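Local coordinates for protein probable sugar kinase (Clostridium perfringens, PDB 3KZH) that probably phosphorylates a sugar as a pfkB-family carbohydrate kinase of the ribokinase clan, at residues N58-S63 against M85-V90; S284-S289 against D301-K306; D18-S23 against A101-N106; I133-E138 against K155-K160. All coordinates share one frame; numbering follows the deposited sequence.

Contact 1. Residues N58-S63 against M85-V90; sequences NTNFMS and MDDSMV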
loop_
_atom_site.group_PDB
_atom_site.type_symbol
_atom_site.label_atom_id
_atom_site.label_comp_id
_atom_site.label_asym_id
_atom_site.label_seq_id
_atom_site.Cartn_x
_atom_site.Cartn_y
_atom_site.Cartn_z
ATOM N N ASN A 58 23.669 -12.470 -3.418
ATOM C CA ASN A 58 23.832 -11.058 -3.773
ATOM C C ASN A 58 22.990 -10.998 -5.041
ATOM O O ASN A 58 23.343 -11.575 -6.076
ATOM C CB ASN A 58 25.315 -10.755 -4.031
ATOM C CG ASN A 58 25.586 -9.289 -4.329
ATOM O OD1 ASN A 58 24.845 -8.397 -3.909
ATOM N ND2 ASN A 58 26.670 -9.035 -5.056
ATOM N N THR A 59 21.809 -10.414 -4.874
ATOM C CA THR A 59 20.805 -10.342 -5.913
ATOM C C THR A 59 20.564 -8.965 -6.482
ATOM O O THR A 59 20.405 -7.994 -5.756
ATOM C CB THR A 59 19.444 -10.893 -5.353
ATOM O OG1 THR A 59 19.678 -12.133 -4.666
ATOM C CG2 THR A 59 18.402 -11.112 -6.471
ATOM N N ASN A 60 20.522 -8.908 -7.805
ATOM C CA ASN A 60 20.213 -7.681 -8.516
ATOM C C ASN A 60 18.864 -7.970 -9.171
ATOM O O ASN A 60 18.727 -8.877 -9.992
ATOM C CB ASN A 60 21.288 -7.331 -9.557
ATOM C CG ASN A 60 21.078 -5.956 -10.182
ATOM O OD1 ASN A 60 19.972 -5.625 -10.612
ATOM N ND2 ASN A 60 22.140 -5.161 -10.255
ATOM N N PHE A 61 17.854 -7.237 -8.731
ATOM C CA PHE A 61 16.510 -7.377 -9.272
ATOM C C PHE A 61 16.132 -6.160 -10.110
ATOM O O PHE A 61 15.819 -5.101 -9.575
ATOM C CB PHE A 61 15.468 -7.631 -8.160
ATOM C CG PHE A 61 14.049 -7.828 -8.676
ATOM C CD1 PHE A 61 13.798 -8.540 -9.873
ATOM C CD2 PHE A 61 12.962 -7.281 -7.984
ATOM C CE1 PHE A 61 12.496 -8.696 -10.376
ATOM C CE2 PHE A 61 11.654 -7.428 -8.474
ATOM C CZ PHE A 61 11.414 -8.135 -9.671
HETATM N N MSE A 62 16.085 -6.367 -11.422
HETATM C CA MSE A 62 15.732 -5.318 -12.369
HETATM C C MSE A 62 14.267 -5.500 -12.748
HETATM O O MSE A 62 13.897 -6.473 -13.399
HETATM C CB MSE A 62 16.640 -5.391 -13.598
HETATM C CG MSE A 62 16.607 -4.166 -14.517
HETATM SE SE MSE A 62 17.757 -4.416 -16.044
HETATM C CE MSE A 62 19.404 -4.353 -15.090
ATOM N N SER A 63 13.444 -4.545 -12.337
ATOM C CA SER A 63 12.023 -4.621 -12.595
ATOM C C SER A 63 11.485 -3.356 -13.227
ATOM O O SER A 63 12.243 -2.546 -13.775
ATOM C CB SER A 63 11.294 -4.918 -11.281
ATOM O OG SER A 63 9.983 -5.421 -11.501
HETATM N N MSE A 85 17.262 -3.330 -6.155
HETATM C CA MSE A 85 16.442 -2.889 -7.274
HETATM C C MSE A 85 16.876 -1.573 -7.911
HETATM O O MSE A 85 16.124 -0.996 -8.699
HETATM C CB MSE A 85 14.978 -2.788 -6.821
HETATM C CG MSE A 85 14.337 -4.091 -6.416
HETATM SE SE MSE A 85 12.492 -3.775 -5.975
HETATM C CE MSE A 85 11.817 -3.631 -7.768
ATOM N N ASP A 86 18.100 -1.142 -7.604
ATOM C CA ASP A 86 18.698 0.116 -8.082
ATOM C C ASP A 86 18.619 0.369 -9.584
ATOM O O ASP A 86 18.294 1.475 -10.017
ATOM C CB ASP A 86 20.172 0.182 -7.652
ATOM C CG ASP A 86 20.356 0.088 -6.142
ATOM O OD1 ASP A 86 19.949 -0.929 -5.524
ATOM O OD2 ASP A 86 20.926 1.039 -5.572
ATOM N N ASP A 87 18.828 -0.686 -10.362
ATOM C CA ASP A 87 18.818 -0.599 -11.816
ATOM C C ASP A 87 17.470 -0.793 -12.504
ATOM O O ASP A 87 17.422 -0.948 -13.728
ATOM C CB ASP A 87 19.866 -1.563 -12.394
ATOM C CG ASP A 87 21.254 -1.306 -11.846
ATOM O OD1 ASP A 87 21.795 -0.215 -12.098
ATOM O OD2 ASP A 87 21.796 -2.185 -11.141
ATOM N N SER A 88 16.381 -0.720 -11.737
ATOM C CA SER A 88 15.025 -0.903 -12.270
ATOM C C SER A 88 14.495 0.294 -13.059
ATOM O O SER A 88 15.030 1.410 -12.970
ATOM C CB SER A 88 14.025 -1.207 -11.146
ATOM O OG SER A 88 14.364 -2.377 -10.434
HETATM N N MSE A 89 13.436 0.045 -13.829
HETATM C CA MSE A 89 12.782 1.095 -14.607
HETATM C C MSE A 89 11.679 1.752 -13.794
HETATM O O MSE A 89 10.795 1.070 -13.283
HETATM C CB MSE A 89 12.203 0.557 -15.929
HETATM C CG MSE A 89 11.440 1.619 -16.771
HETATM SE SE MSE A 89 10.764 0.939 -18.420
HETATM C CE MSE A 89 9.052 0.382 -17.831
ATOM N N VAL A 90 11.778 3.067 -13.644
ATOM C CA VAL A 90 10.776 3.841 -12.928
ATOM C C VAL A 90 10.039 4.732 -13.941
ATOM O O VAL A 90 10.669 5.473 -14.698
ATOM C CB VAL A 90 11.399 4.671 -11.737
ATOM C CG1 VAL A 90 12.093 3.739 -10.747
ATOM C CG2 VAL A 90 12.397 5.735 -12.230
HETATM O O HOH W 1 18.349 -3.408 -10.224
#
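Ser-88 and Ser-63 meet through the Ser-88 hydroxyl. Ser-88 OG accepts from Ser-63 N at 3.0 Å and donates to Met-85 O at 2.8 Å. It sits beside its own backbone N (chi1 -60°), where it can serve both. Met-85 O also takes Ser-88 N, and both donors reach it from the same face of its plane. The next bond runs backbone to backbone, from Met-89 N to Ser-63 O at 2.9 Å. Ser-63 OG is satisfied elsewhere, by Gly-13 O and Ser-15 OG.

At the other end Asn-60 ND2 donates to Asp-87 OD2 at 3.1 Å. The amide and carboxylate planes are only 11° apart, and the oxygen is met almost along its C-O bond. A water accepts from Asp-87 N at 2.8 Å and lies within hydrogen-bonding distance of Asn-60 OD1.

The apolar part is made by Phe-61 and the selenomethionine Met-85, which run side by side, Met-85 CG 3.8 Å from Phe-61 CD2. Met-85 SE lies 5.3 Å from the Phe-61 ring centroid, an oblique Met-aromatic contact.

Residues 85-88 form a type I beta turn. It follows the beta-alpha-beta crossover from strand 59-62 through helix 69-81 to strand 83-84, at the edge of the large sheet of a ribokinase-like fold.

Contact 2. Residues S284-S289 against D301-K306; sequences SNITIS and DTVLAK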
loop_
_atom_site.group_PDB
_atom_site.type_symbol
_atom_site.label_atom_id
_atom_site.label_comp_id
_atom_site.label_asym_id
_atom_site.label_seq_id
_atom_site.Cartn_x
_atom_site.Cartn_y
_atom_site.Cartn_z
ATOM N N SER A 284 11.758 -25.217 -1.788
ATOM C CA SER A 284 10.456 -25.429 -2.408
ATOM C C SER A 284 9.512 -26.079 -1.400
ATOM O O SER A 284 8.366 -25.667 -1.299
ATOM C CB SER A 284 10.590 -26.292 -3.667
ATOM O OG SER A 284 9.350 -26.413 -4.337
ATOM N N ASN A 285 10.039 -27.007 -0.592
ATOM C CA ASN A 285 9.273 -27.715 0.441
ATOM C C ASN A 285 8.792 -26.795 1.559
ATOM O O ASN A 285 7.691 -26.977 2.060
ATOM C CB ASN A 285 10.078 -28.874 1.064
ATOM C CG ASN A 285 10.283 -30.055 0.118
ATOM O OD1 ASN A 285 9.507 -30.289 -0.824
ATOM N ND2 ASN A 285 11.332 -30.830 0.390
ATOM N N ILE A 286 9.623 -25.823 1.946
ATOM C CA ILE A 286 9.298 -24.851 3.001
ATOM C C ILE A 286 8.163 -23.932 2.548
ATOM O O ILE A 286 7.230 -23.663 3.306
ATOM C CB ILE A 286 10.543 -23.991 3.401
ATOM C CG1 ILE A 286 11.615 -24.868 4.050
ATOM C CG2 ILE A 286 10.166 -22.934 4.424
ATOM C CD1 ILE A 286 12.946 -24.179 4.285
ATOM N N THR A 287 8.239 -23.495 1.296
ATOM C CA THR A 287 7.239 -22.608 0.703
ATOM C C THR A 287 5.911 -23.336 0.464
ATOM O O THR A 287 4.839 -22.743 0.604
ATOM C CB THR A 287 7.785 -21.995 -0.604
ATOM O OG1 THR A 287 9.022 -21.339 -0.325
ATOM C CG2 THR A 287 6.852 -20.973 -1.170
ATOM N N ILE A 288 6.003 -24.632 0.169
ATOM C CA ILE A 288 4.837 -25.479 -0.082
ATOM C C ILE A 288 4.056 -25.809 1.207
ATOM O O ILE A 288 2.850 -26.040 1.155
ATOM C CB ILE A 288 5.263 -26.760 -0.896
ATOM C CG1 ILE A 288 4.360 -26.940 -2.112
ATOM C CG2 ILE A 288 5.328 -28.019 -0.030
ATOM C CD1 ILE A 288 4.906 -27.915 -3.145
ATOM N N SER A 289 4.753 -25.775 2.347
ATOM C CA SER A 289 4.172 -26.067 3.659
ATOM C C SER A 289 3.514 -24.864 4.341
ATOM O O SER A 289 3.024 -24.986 5.465
ATOM C CB SER A 289 5.238 -26.648 4.593
ATOM O OG SER A 289 6.086 -25.632 5.120
ATOM N N ASP A 301 19.739 -20.342 7.461
ATOM C CA ASP A 301 19.696 -21.243 8.620
ATOM C C ASP A 301 18.501 -22.209 8.658
ATOM O O ASP A 301 18.702 -23.392 8.921
ATOM C CB ASP A 301 19.832 -20.468 9.952
ATOM C CG ASP A 301 18.932 -19.227 10.032
ATOM O OD1 ASP A 301 17.850 -19.207 9.416
ATOM O OD2 ASP A 301 19.313 -18.259 10.724
ATOM N N THR A 302 17.297 -21.731 8.316
ATOM C CA THR A 302 16.092 -22.583 8.308
ATOM C C THR A 302 16.109 -23.617 7.168
ATOM O O THR A 302 15.630 -24.737 7.341
ATOM C CB THR A 302 14.737 -21.783 8.291
ATOM O OG1 THR A 302 14.391 -21.397 6.958
ATOM C CG2 THR A 302 14.815 -20.538 9.157
ATOM N N VAL A 303 16.699 -23.242 6.025
ATOM C CA VAL A 303 16.821 -24.124 4.856
ATOM C C VAL A 303 17.808 -25.238 5.190
ATOM O O VAL A 303 17.495 -26.407 4.998
ATOM C CB VAL A 303 17.289 -23.360 3.567
ATOM C CG1 VAL A 303 17.401 -24.308 2.386
ATOM C CG2 VAL A 303 16.340 -22.259 3.237
ATOM N N LEU A 304 18.952 -24.867 5.765
ATOM C CA LEU A 304 19.980 -25.832 6.171
ATOM C C LEU A 304 19.535 -26.766 7.304
ATOM O O LEU A 304 19.889 -27.944 7.308
ATOM C CB LEU A 304 21.274 -25.119 6.565
ATOM C CG LEU A 304 22.098 -24.415 5.479
ATOM C CD1 LEU A 304 23.361 -23.838 6.112
ATOM C CD2 LEU A 304 22.477 -25.369 4.362
ATOM N N ALA A 305 18.715 -26.247 8.221
ATOM C CA ALA A 305 18.188 -27.022 9.355
ATOM C C ALA A 305 17.174 -28.064 8.886
ATOM O O ALA A 305 17.142 -29.173 9.423
ATOM C CB ALA A 305 17.546 -26.096 10.394
ATOM N N LYS A 306 16.371 -27.709 7.876
ATOM C CA LYS A 306 15.371 -28.623 7.317
ATOM C C LYS A 306 16.017 -29.635 6.371
ATOM O O LYS A 306 15.535 -30.755 6.258
ATOM C CB LYS A 306 14.244 -27.868 6.604
ATOM C CG LYS A 306 12.934 -28.664 6.522
ATOM C CD LYS A 306 12.206 -28.462 5.207
ATOM C CE LYS A 306 10.942 -29.295 5.121
ATOM N NZ LYS A 306 9.942 -28.895 6.142
HETATM O O HOH W 2 8.330 -27.054 6.527
#
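Ile-286 is the centre of the contact. Its CG1 is anti to the carbonyl carbon (chi1 -66°), and chi2 of 171° extends CD1 toward the facing helix. The CD1 methyl reaches the backbone there, 3.9 Å from Val-303 CA. The same methyl lies 4.0 Å from Val-303 CG2, and the two side chains cross at about a right angle. CD1 also comes near Thr-302. One carbon back, Ile-286 CG1 rests on the Lys-306 chain, 3.8 Å from Lys-306 CD. These two side chains slide past each other in opposite directions. Lys-306 CE then passes Asn-285 CB at 4.2 Å. The contact is therefore largely apolar, and the lysine contributes its methylene carbons.

The two helices, 273-288 and 300-308, belong to the C-terminal part of the ribokinase-like fold. Their short segments are nearly perpendicular, at 102°, with axes 10.8 Å apart. At that separation side chains, not backbones, span most of the gap.

The polar end of Lys-306 points to a water near Ser-289; its distance from NZ is too short to be trusted. That water donates to Ser-289 OG at 3.0 Å. Ser-289 OG in turn donates to Ile-286 O at 2.9 Å, turning back onto the last turn of the helix it follows. Further out, Val-303 packs on Phe-279, Met-283 and Met-298, and Ile-286 touches His-295 in the loop that joins the helices.

Contact 3. Residues D18-S23 against A101-N106; sequences DVFGFS and AILDEN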
loop_
_atom_site.group_PDB
_atom_site.type_symbol
_atom_site.label_atom_id
_atom_site.label_comp_id
_atom_site.label_asym_id
_atom_site.label_seq_id
_atom_site.Cartn_x
_atom_site.Cartn_y
_atom_site.Cartn_z
ATOM N N ASP A 18 -0.511 -7.051 -4.947
ATOM C CA ASP A 18 -1.881 -7.572 -4.885
ATOM C C ASP A 18 -2.643 -6.964 -3.699
ATOM O O ASP A 18 -2.125 -6.916 -2.585
ATOM C CB ASP A 18 -1.877 -9.094 -4.743
ATOM C CG ASP A 18 -1.464 -9.815 -6.016
ATOM O OD1 ASP A 18 -1.898 -9.418 -7.113
ATOM O OD2 ASP A 18 -0.727 -10.815 -5.911
ATOM N N VAL A 19 -3.836 -6.429 -3.965
ATOM C CA VAL A 19 -4.699 -5.833 -2.929
ATOM C C VAL A 19 -6.029 -6.595 -2.963
ATOM O O VAL A 19 -6.832 -6.434 -3.881
ATOM C CB VAL A 19 -4.931 -4.300 -3.149
ATOM C CG1 VAL A 19 -5.615 -3.690 -1.925
ATOM C CG2 VAL A 19 -3.611 -3.566 -3.407
ATOM N N PHE A 20 -6.231 -7.448 -1.965
ATOM C CA PHE A 20 -7.418 -8.289 -1.870
ATOM C C PHE A 20 -8.382 -7.906 -0.750
ATOM O O PHE A 20 -7.974 -7.746 0.401
ATOM C CB PHE A 20 -7.012 -9.753 -1.669
ATOM C CG PHE A 20 -6.416 -10.413 -2.882
ATOM C CD1 PHE A 20 -7.187 -10.627 -4.039
ATOM C CD2 PHE A 20 -5.089 -10.894 -2.847
ATOM C CE1 PHE A 20 -6.652 -11.322 -5.166
ATOM C CE2 PHE A 20 -4.532 -11.593 -3.964
ATOM C CZ PHE A 20 -5.321 -11.806 -5.127
ATOM N N GLY A 21 -9.662 -7.795 -1.097
ATOM C CA GLY A 21 -10.695 -7.476 -0.123
ATOM C C GLY A 21 -11.600 -8.674 0.069
ATOM O O GLY A 21 -12.298 -9.072 -0.860
ATOM N N PHE A 22 -11.549 -9.273 1.259
ATOM C CA PHE A 22 -12.357 -10.448 1.595
ATOM C C PHE A 22 -13.602 -10.019 2.365
ATOM O O PHE A 22 -13.480 -9.427 3.436
ATOM C CB PHE A 22 -11.556 -11.432 2.468
ATOM C CG PHE A 22 -10.306 -11.963 1.817
ATOM C CD1 PHE A 22 -10.316 -13.210 1.156
ATOM C CD2 PHE A 22 -9.100 -11.229 1.869
ATOM C CE1 PHE A 22 -9.132 -13.728 0.545
ATOM C CE2 PHE A 22 -7.916 -11.734 1.267
ATOM C CZ PHE A 22 -7.933 -12.987 0.603
ATOM N N SER A 23 -14.786 -10.348 1.843
ATOM C CA SER A 23 -16.059 -9.999 2.492
ATOM C C SER A 23 -16.302 -10.771 3.793
ATOM O O SER A 23 -16.155 -11.993 3.823
ATOM C CB SER A 23 -17.248 -10.237 1.549
ATOM O OG SER A 23 -17.251 -9.375 0.427
ATOM N N ALA A 101 -8.625 -6.810 -6.167
ATOM C CA ALA A 101 -9.758 -7.731 -6.254
ATOM C C ALA A 101 -10.602 -7.833 -5.008
ATOM O O ALA A 101 -10.086 -7.873 -3.896
ATOM C CB ALA A 101 -9.298 -9.114 -6.655
ATOM N N ILE A 102 -11.916 -7.898 -5.213
ATOM C CA ILE A 102 -12.873 -8.035 -4.121
ATOM C C ILE A 102 -13.494 -9.433 -4.195
ATOM O O ILE A 102 -14.022 -9.836 -5.233
ATOM C CB ILE A 102 -13.940 -6.889 -4.146
ATOM C CG1 ILE A 102 -13.270 -5.582 -3.705
ATOM C CG2 ILE A 102 -15.138 -7.218 -3.239
ATOM C CD1 ILE A 102 -14.062 -4.340 -3.928
ATOM N N LEU A 103 -13.349 -10.178 -3.101
ATOM C CA LEU A 103 -13.877 -11.535 -2.980
ATOM C C LEU A 103 -15.121 -11.557 -2.092
ATOM O O LEU A 103 -15.264 -10.709 -1.200
ATOM C CB LEU A 103 -12.826 -12.497 -2.394
ATOM C CG LEU A 103 -11.386 -12.666 -2.910
ATOM C CD1 LEU A 103 -11.318 -12.706 -4.418
ATOM C CD2 LEU A 103 -10.519 -11.539 -2.395
ATOM N N ASP A 104 -16.016 -12.518 -2.341
ATOM C CA ASP A 104 -17.233 -12.655 -1.544
ATOM C C ASP A 104 -17.010 -13.517 -0.298
ATOM O O ASP A 104 -15.876 -13.908 -0.019
ATOM C CB ASP A 104 -18.444 -13.125 -2.391
ATOM C CG ASP A 104 -18.272 -14.507 -3.042
ATOM O OD1 ASP A 104 -19.110 -14.831 -3.909
ATOM O OD2 ASP A 104 -17.352 -15.275 -2.698
ATOM N N GLU A 105 -18.089 -13.792 0.435
ATOM C CA GLU A 105 -18.076 -14.600 1.662
ATOM C C GLU A 105 -17.600 -16.048 1.463
ATOM O O GLU A 105 -17.168 -16.709 2.414
ATOM C CB GLU A 105 -19.474 -14.594 2.311
ATOM C CG GLU A 105 -20.629 -15.163 1.443
ATOM C CD GLU A 105 -21.348 -14.123 0.576
ATOM O OE1 GLU A 105 -20.730 -13.113 0.163
ATOM O OE2 GLU A 105 -22.555 -14.322 0.310
ATOM N N ASN A 106 -17.688 -16.522 0.219
ATOM C CA ASN A 106 -17.268 -17.874 -0.162
ATOM C C ASN A 106 -15.805 -17.875 -0.609
ATOM O O ASN A 106 -15.136 -18.912 -0.571
ATOM C CB ASN A 106 -18.157 -18.419 -1.291
ATOM C CG ASN A 106 -19.636 -18.403 -0.935
ATOM O OD1 ASN A 106 -20.047 -18.954 0.087
ATOM N ND2 ASN A 106 -20.442 -17.762 -1.779
#
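Phe-20, Gly-21 and Phe-22 pair with Ala-101, Ile-102 and Leu-103 as parallel strands, their short axes 4.7 Å apart and 20° from parallel. Three nearly straight bonds set the ladder: Ala-101 N to Val-19 O, Gly-21 N to Ala-101 O, and Leu-103 N to Gly-21 O at 2.7 Å.

The last rung is doubled. Leu-103 O accepts from Ser-23 N at 3.1 Å and from Ser-23 OG at 2.9 Å. The hydroxyl lies in the carbonyl plane, on a lone pair, while the N-H comes from above that plane. Ser-23 OG is anti to its own carbonyl carbon (chi1 -66°), beside the backbone N, and this puts both donors on one oxygen.

On the face that carries the phenylalanines, one methyl does most of the work. Leu-103 CD2 lies over a face of the Phe-22 ring, 4.0 Å from its centroid, as a CH-pi contact. It also meets Phe-20 CD1 at 3.8 Å. Phe-20 CD1 in turn touches Ala-101 CB at 3.7 Å.

On the other face, Val-19 and Ile-102 pack against Leu-100 and Ser-111 of the second subunit. The pair forms the centre of a four-stranded sheet that projects from the main domain and meets its counterpart in the other subunit, consistent with the beta-sheet lid of ribokinase-like enzymes, which in ribokinase builds the dimer.

Contact 4. Residues I133-E138 against K155-K160; sequences IFENAE and KNFKDK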
loop_
_atom_site.group_PDB
_atom_site.type_symbol
_atom_site.label_atom_id
_atom_site.label_comp_id
_atom_site.label_asym_id
_atom_site.label_seq_id
_atom_site.Cartn_x
_atom_site.Cartn_y
_atom_site.Cartn_z
ATOM N N ILE A 133 25.007 -4.366 -16.634
ATOM C CA ILE A 133 24.440 -5.136 -15.528
ATOM C C ILE A 133 24.217 -6.580 -15.995
ATOM O O ILE A 133 24.514 -7.521 -15.260
ATOM C CB ILE A 133 23.122 -4.507 -14.982
ATOM C CG1 ILE A 133 23.318 -3.020 -14.634
ATOM C CG2 ILE A 133 22.603 -5.300 -13.757
ATOM C CD1 ILE A 133 24.378 -2.716 -13.543
ATOM N N PHE A 134 23.768 -6.725 -17.245
ATOM C CA PHE A 134 23.532 -8.027 -17.872
ATOM C C PHE A 134 24.842 -8.755 -18.155
ATOM O O PHE A 134 25.024 -9.890 -17.720
ATOM C CB PHE A 134 22.768 -7.875 -19.184
ATOM C CG PHE A 134 21.346 -7.441 -19.024
ATOM C CD1 PHE A 134 20.337 -8.384 -18.763
ATOM C CD2 PHE A 134 20.989 -6.095 -19.200
ATOM C CE1 PHE A 134 18.972 -7.991 -18.679
ATOM C CE2 PHE A 134 19.634 -5.683 -19.122
ATOM C CZ PHE A 134 18.623 -6.633 -18.862
ATOM N N GLU A 135 25.774 -8.057 -18.809
ATOM C CA GLU A 135 27.088 -8.600 -19.176
ATOM C C GLU A 135 27.974 -9.088 -18.021
ATOM O O GLU A 135 28.696 -10.084 -18.173
ATOM C CB GLU A 135 27.860 -7.599 -20.047
ATOM C CG GLU A 135 27.193 -7.313 -21.383
ATOM C CD GLU A 135 27.878 -6.241 -22.213
ATOM O OE1 GLU A 135 28.414 -5.273 -21.631
ATOM O OE2 GLU A 135 27.866 -6.364 -23.458
ATOM N N ASN A 136 27.899 -8.409 -16.876
ATOM C CA ASN A 136 28.694 -8.787 -15.706
ATOM C C ASN A 136 27.949 -9.677 -14.703
ATOM O O ASN A 136 28.479 -9.990 -13.633
ATOM C CB ASN A 136 29.272 -7.547 -15.010
ATOM C CG ASN A 136 30.216 -6.762 -15.905
ATOM O OD1 ASN A 136 29.873 -5.681 -16.382
ATOM N ND2 ASN A 136 31.400 -7.312 -16.154
ATOM N N ALA A 137 26.723 -10.074 -15.051
ATOM C CA ALA A 137 25.915 -10.955 -14.213
ATOM C C ALA A 137 26.359 -12.385 -14.462
ATOM O O ALA A 137 26.525 -12.783 -15.616
ATOM C CB ALA A 137 24.446 -10.802 -14.546
ATOM N N GLU A 138 26.581 -13.148 -13.391
ATOM C CA GLU A 138 27.020 -14.541 -13.544
ATOM C C GLU A 138 25.888 -15.368 -14.142
ATOM O O GLU A 138 26.111 -16.173 -15.048
ATOM C CB GLU A 138 27.469 -15.149 -12.214
ATOM C CG GLU A 138 28.407 -14.306 -11.367
ATOM C CD GLU A 138 29.818 -14.198 -11.931
ATOM O OE1 GLU A 138 30.359 -15.222 -12.410
ATOM O OE2 GLU A 138 30.392 -13.087 -11.874
ATOM N N LYS A 155 19.897 -12.862 -27.844
ATOM C CA LYS A 155 20.713 -12.477 -29.008
ATOM C C LYS A 155 21.905 -11.605 -28.591
ATOM O O LYS A 155 23.049 -11.879 -28.969
ATOM C CB LYS A 155 19.816 -11.723 -30.007
ATOM C CG LYS A 155 20.444 -11.197 -31.289
ATOM C CD LYS A 155 19.359 -10.497 -32.107
ATOM C CE LYS A 155 19.885 -9.847 -33.381
ATOM N NZ LYS A 155 18.792 -9.098 -34.078
ATOM N N ASN A 156 21.625 -10.635 -27.720
ATOM C CA ASN A 156 22.626 -9.696 -27.232
ATOM C C ASN A 156 23.513 -10.114 -26.062
ATOM O O ASN A 156 24.604 -9.557 -25.916
ATOM C CB ASN A 156 21.962 -8.365 -26.879
ATOM C CG ASN A 156 21.613 -7.543 -28.096
ATOM O OD1 ASN A 156 20.516 -7.650 -28.643
ATOM N ND2 ASN A 156 22.545 -6.700 -28.520
ATOM N N PHE A 157 23.055 -11.042 -25.212
ATOM C CA PHE A 157 23.826 -11.431 -24.015
ATOM C C PHE A 157 24.100 -12.909 -23.690
ATOM O O PHE A 157 24.744 -13.182 -22.669
ATOM C CB PHE A 157 23.227 -10.780 -22.744
ATOM C CG PHE A 157 22.946 -9.306 -22.863
ATOM C CD1 PHE A 157 23.986 -8.363 -22.797
ATOM C CD2 PHE A 157 21.633 -8.856 -23.069
ATOM C CE1 PHE A 157 23.719 -6.968 -22.936
ATOM C CE2 PHE A 157 21.343 -7.480 -23.211
ATOM C CZ PHE A 157 22.390 -6.527 -23.146
ATOM N N LYS A 158 23.668 -13.852 -24.537
ATOM C CA LYS A 158 23.865 -15.293 -24.278
ATOM C C LYS A 158 25.288 -15.806 -23.980
ATOM O O LYS A 158 25.453 -16.788 -23.250
ATOM C CB LYS A 158 23.232 -16.156 -25.380
ATOM C CG LYS A 158 23.912 -16.082 -26.747
ATOM C CD LYS A 158 23.550 -17.283 -27.592
ATOM C CE LYS A 158 24.258 -17.281 -28.938
ATOM N NZ LYS A 158 23.849 -16.128 -29.783
ATOM N N ASP A 159 26.300 -15.145 -24.538
ATOM C CA ASP A 159 27.696 -15.541 -24.329
ATOM C C ASP A 159 28.378 -14.715 -23.238
ATOM O O ASP A 159 29.517 -15.004 -22.850
ATOM C CB ASP A 159 28.491 -15.432 -25.636
ATOM C CG ASP A 159 27.900 -16.264 -26.759
ATOM O OD1 ASP A 159 27.925 -17.510 -26.660
ATOM O OD2 ASP A 159 27.405 -15.661 -27.739
ATOM N N LYS A 160 27.665 -13.694 -22.756
ATOM C CA LYS A 160 28.139 -12.782 -21.712
ATOM C C LYS A 160 27.607 -13.149 -20.319
ATOM O O LYS A 160 28.272 -12.905 -19.311
ATOM C CB LYS A 160 27.765 -11.338 -22.080
ATOM C CG LYS A 160 28.593 -10.714 -23.222
ATOM C CD LYS A 160 27.747 -10.357 -24.462
ATOM C CE LYS A 160 27.564 -11.553 -25.411
ATOM N NZ LYS A 160 26.558 -11.382 -26.501
HETATM O O HOH W 3 26.160 -6.890 -25.448
HETATM O O HOH W 4 29.158 -12.883 -16.698
#
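Asn-156 O is gripped by Lys-160 NZ and by a water that links it to Glu-135. Lys-160 NZ donates at 2.7 Å, from well above the carbonyl plane. The water donates to Asn-156 O and, at 2.7 Å, to Glu-135 OE2, so it bridges the two segments. Glu-135 OE2 has a stronger partner in Arg-131, one helical turn earlier, with which it forms a salt bridge. The lysine ammonium is not in contact with this carboxylate. Instead the two side chains lie side by side, with Glu-135 CG 4.1 Å from Lys-160 CG. The glutamate chain is extended (chi2 175°), which carries CD on beyond CG.

Phenylalanines make the buried half. The Phe-134 and Phe-157 rings form an offset stack, planes 14° apart and centroids 5.0 Å apart. The offset brings Phe-134 CB over the centre of the Phe-157 ring, 3.8 Å from the centroid, as a CH-pi contact. Glu-135 CG meets the edge of the same ring, 3.7 Å from Phe-157 CD1. That ring is thus touched on a face and on an edge by neighbouring residues of one helix.

Where the backbones come closest, Glu-135 O and Lys-160 O are 3.1 Å apart. Both are acceptors, so this approach is not a bond. A second water lies 2.8 Å from Lys-160 O and close to Ala-137 O.

The contact joins the ends of helices 131-135 and 147-157. Ile-127 of helix 124-129 packs on both phenylalanine side chains, while Leu-10 of strand 9-12 and Met-62 of strand 59-62 pack on Phe-134.

Contacts 1 and 4 are neighbours on the main domain, with centres 15 Å apart. They touch directly: Met-62 SE lies 3.7 Å from Phe-134 CZ, and Ile-133 packs on Asn-60, Met-62 and Asp-87. Contact 3 lies in the projecting sheet, its centre about 31 Å from that of contact 1 and 42 Å from that of contact 4. Along the chain contact 1 is nested within the loop that contact 3 closes. Contact 2 touches none of the others; its nearest atoms are about 13 Å from contact 1 and 14 Å from contact 3. It is not part of the glucose pocket: the Asn-285 side chain is about 11 Å from the sugar, whose pocket includes Asn-189, Ser-225 and Gly-256.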